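Local coordinates for ubiquitin-like-specific protease 2 (Saccharomyces cerevisiae, PDB 5LNB), which is a cysteine protease of the peptidase C48 family that removes the ubiquitin-like modifier SUMO from proteins, represented here by a fragment holding its catalytic domain, at residues A[126-131]-A[176-181]. Numbering follows the deposited sequence.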
loop_
_atom_site.group_PDB
_atom_site.type_symbol
_atom_site.label_atom_id
_atom_site.label_comp_id
_atom_site.label_asym_id
_atom_site.label_seq_id
_atom_site.Cartn_x
_atom_site.Cartn_y
_atom_site.Cartn_z
ATOM N N CYS A 126 -0.278 1.849 6.351
ATOM C CA CYS A 126 0.167 3.171 6.754
ATOM C C CYS A 126 1.065 3.755 5.670
ATOM O O CYS A 126 1.542 3.053 4.780
ATOM C CB CYS A 126 0.885 3.144 8.107
ATOM S SG CYS A 126 2.435 2.309 8.086
ATOM N N ILE A 127 1.249 5.067 5.742
ATOM C CA ILE A 127 2.115 5.816 4.846
ATOM C C ILE A 127 2.950 6.741 5.721
ATOM O O ILE A 127 2.395 7.539 6.491
ATOM C CB ILE A 127 1.323 6.615 3.797
ATOM C CG1 ILE A 127 0.513 5.676 2.916
ATOM C CG2 ILE A 127 2.265 7.474 2.947
ATOM C CD1 ILE A 127 -0.277 6.378 1.800
ATOM N N ILE A 128 4.269 6.608 5.637
ATOM C CA ILE A 128 5.180 7.387 6.469
ATOM C C ILE A 128 5.539 8.665 5.728
ATOM O O ILE A 128 6.039 8.612 4.598
ATOM C CB ILE A 128 6.445 6.589 6.815
ATOM C CG1 ILE A 128 6.080 5.184 7.301
ATOM C CG2 ILE A 128 7.262 7.338 7.872
ATOM C CD1 ILE A 128 7.294 4.363 7.713
ATOM N N THR A 129 5.290 9.813 6.359
ATOM C CA THR A 129 5.595 11.108 5.769
ATOM C C THR A 129 6.602 11.870 6.629
ATOM O O THR A 129 6.808 11.570 7.811
ATOM C CB THR A 129 4.322 11.958 5.600
ATOM O OG1 THR A 129 3.770 12.259 6.892
ATOM C CG2 THR A 129 3.279 11.211 4.763
ATOM N N ASN A 130 7.224 12.876 6.015
ATOM C CA ASN A 130 8.153 13.822 6.632
ATOM C C ASN A 130 9.535 13.232 6.900
ATOM O O ASN A 130 10.365 13.915 7.536
ATOM C CB ASN A 130 7.603 14.411 7.938
ATOM C CG ASN A 130 6.546 15.452 7.683
ATOM O OD1 ASN A 130 6.533 16.073 6.619
ATOM N ND2 ASN A 130 5.646 15.653 8.646
ATOM N N LEU A 131 9.826 12.006 6.453
ATOM C CA LEU A 131 11.182 11.491 6.601
ATOM C C LEU A 131 12.182 12.365 5.857
ATOM O O LEU A 131 13.305 12.568 6.328
ATOM C CB LEU A 131 11.264 10.053 6.105
ATOM C CG LEU A 131 10.439 9.017 6.881
ATOM C CD1 LEU A 131 10.496 7.684 6.149
ATOM C CD2 LEU A 131 10.963 8.890 8.301
ATOM N N ASP A 176 4.013 0.406 16.596
ATOM C CA ASP A 176 5.220 0.606 17.387
ATOM C C ASP A 176 6.441 -0.066 16.770
ATOM O O ASP A 176 7.519 0.541 16.796
ATOM C CB ASP A 176 4.993 0.127 18.829
ATOM C CG ASP A 176 6.242 0.255 19.695
ATOM O OD1 ASP A 176 6.989 -0.746 19.830
ATOM O OD2 ASP A 176 6.499 1.369 20.212
ATOM N N PRO A 177 6.356 -1.284 16.227
ATOM C CA PRO A 177 7.533 -1.849 15.547
ATOM C C PRO A 177 8.027 -0.985 14.405
ATOM O O PRO A 177 9.222 -1.003 14.095
ATOM C CB PRO A 177 7.027 -3.209 15.045
ATOM C CG PRO A 177 5.918 -3.559 15.973
ATOM C CD PRO A 177 5.261 -2.260 16.347
ATOM N N ILE A 178 7.147 -0.223 13.759
ATOM C CA ILE A 178 7.608 0.621 12.667
ATOM C C ILE A 178 8.353 1.826 13.214
ATOM O O ILE A 178 9.338 2.281 12.621
ATOM C CB ILE A 178 6.437 1.032 11.755
ATOM C CG1 ILE A 178 5.758 -0.215 11.177
ATOM C CG2 ILE A 178 6.940 1.944 10.634
ATOM C CD1 ILE A 178 4.575 0.082 10.284
ATOM N N LYS A 179 7.908 2.359 14.355
ATOM C CA LYS A 179 8.674 3.408 15.020
ATOM C C LYS A 179 10.095 2.940 15.312
ATOM O O LYS A 179 11.066 3.649 15.029
ATOM C CB LYS A 179 7.982 3.835 16.309
ATOM C CG LYS A 179 6.598 4.400 16.135
ATOM C CD LYS A 179 6.218 5.233 17.346
ATOM C CE LYS A 179 4.785 5.739 17.261
ATOM N NZ LYS A 179 4.420 6.491 18.523
ATOM N N GLU A 180 10.238 1.742 15.884
ATOM C CA GLU A 180 11.570 1.261 16.241
ATOM C C GLU A 180 12.407 0.989 14.998
ATOM O O GLU A 180 13.616 1.260 14.979
ATOM C CB GLU A 180 11.458 0.011 17.116
ATOM C CG GLU A 180 10.738 0.259 18.455
ATOM C CD GLU A 180 11.532 1.144 19.433
ATOM O OE1 GLU A 180 12.785 1.171 19.368
ATOM O OE2 GLU A 180 10.895 1.813 20.279
ATOM N N PHE A 181 11.776 0.464 13.946
ATOM C CA PHE A 181 12.460 0.292 12.670
ATOM C C PHE A 181 13.058 1.608 12.189
ATOM O O PHE A 181 14.224 1.665 11.784
ATOM C CB PHE A 181 11.490 -0.259 11.625
ATOM C CG PHE A 181 12.007 -0.148 10.227
ATOM C CD1 PHE A 181 12.946 -1.057 9.750
ATOM C CD2 PHE A 181 11.593 0.886 9.401
ATOM C CE1 PHE A 181 13.437 -0.954 8.466
ATOM C CE2 PHE A 181 12.080 0.997 8.112
ATOM C CZ PHE A 181 13.011 0.075 7.640
#
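Ile128 on strand 122-129 faces Ile178 on helix 172-190, with their CA atoms 9.5 Å apart, the shortest such spacing between residues 126-131 and 176-181. The helix is kinked at Pro177 and Ile178, whose backbone N atoms make no bond to the preceding turn. Ile178 carries the helix side of the contact with two methyl groups. Its branch methyl CG2 lies 3.8 Å from CD1 of Ile128, the end of an extended chain that reaches out from the strand. The two isoleucine side chains meet at a slant. The other methyl of Ile178, CD1, touches SG of Cys126 at 3.8 Å. Ile178 has CG1 beside the backbone N and CG2 anti to it (chi1 -59°), and the extended chi2 of 179° carries CD1 out to Cys126 while CG2 meets Ile128. Cys126 and Ile128 alternate along the strand with Ile127, so both CB atoms point at the helix. This is helix-on-sheet packing in the Ulp1-type catalytic domain. Strand 122-129 is the middle strand of a five-stranded mixed sheet, and helix 172-190 packs against one face of it here through Ile178. All three touching residues are buried, and the contact is purely apolar. It is also small, with 109 Å² buried over both sides. Neighbouring strands extend the apolar surface: Ile115 touches both Cys126 and Ile128, and Ile161 touches Cys126. One turn on from Pro177, Phe181 also points its CB toward 126-131 but makes no contact there; its ring packs edge-to-face with that of Phe83. On the helix, Asp176 and Glu180 both form salt bridges to Lys196.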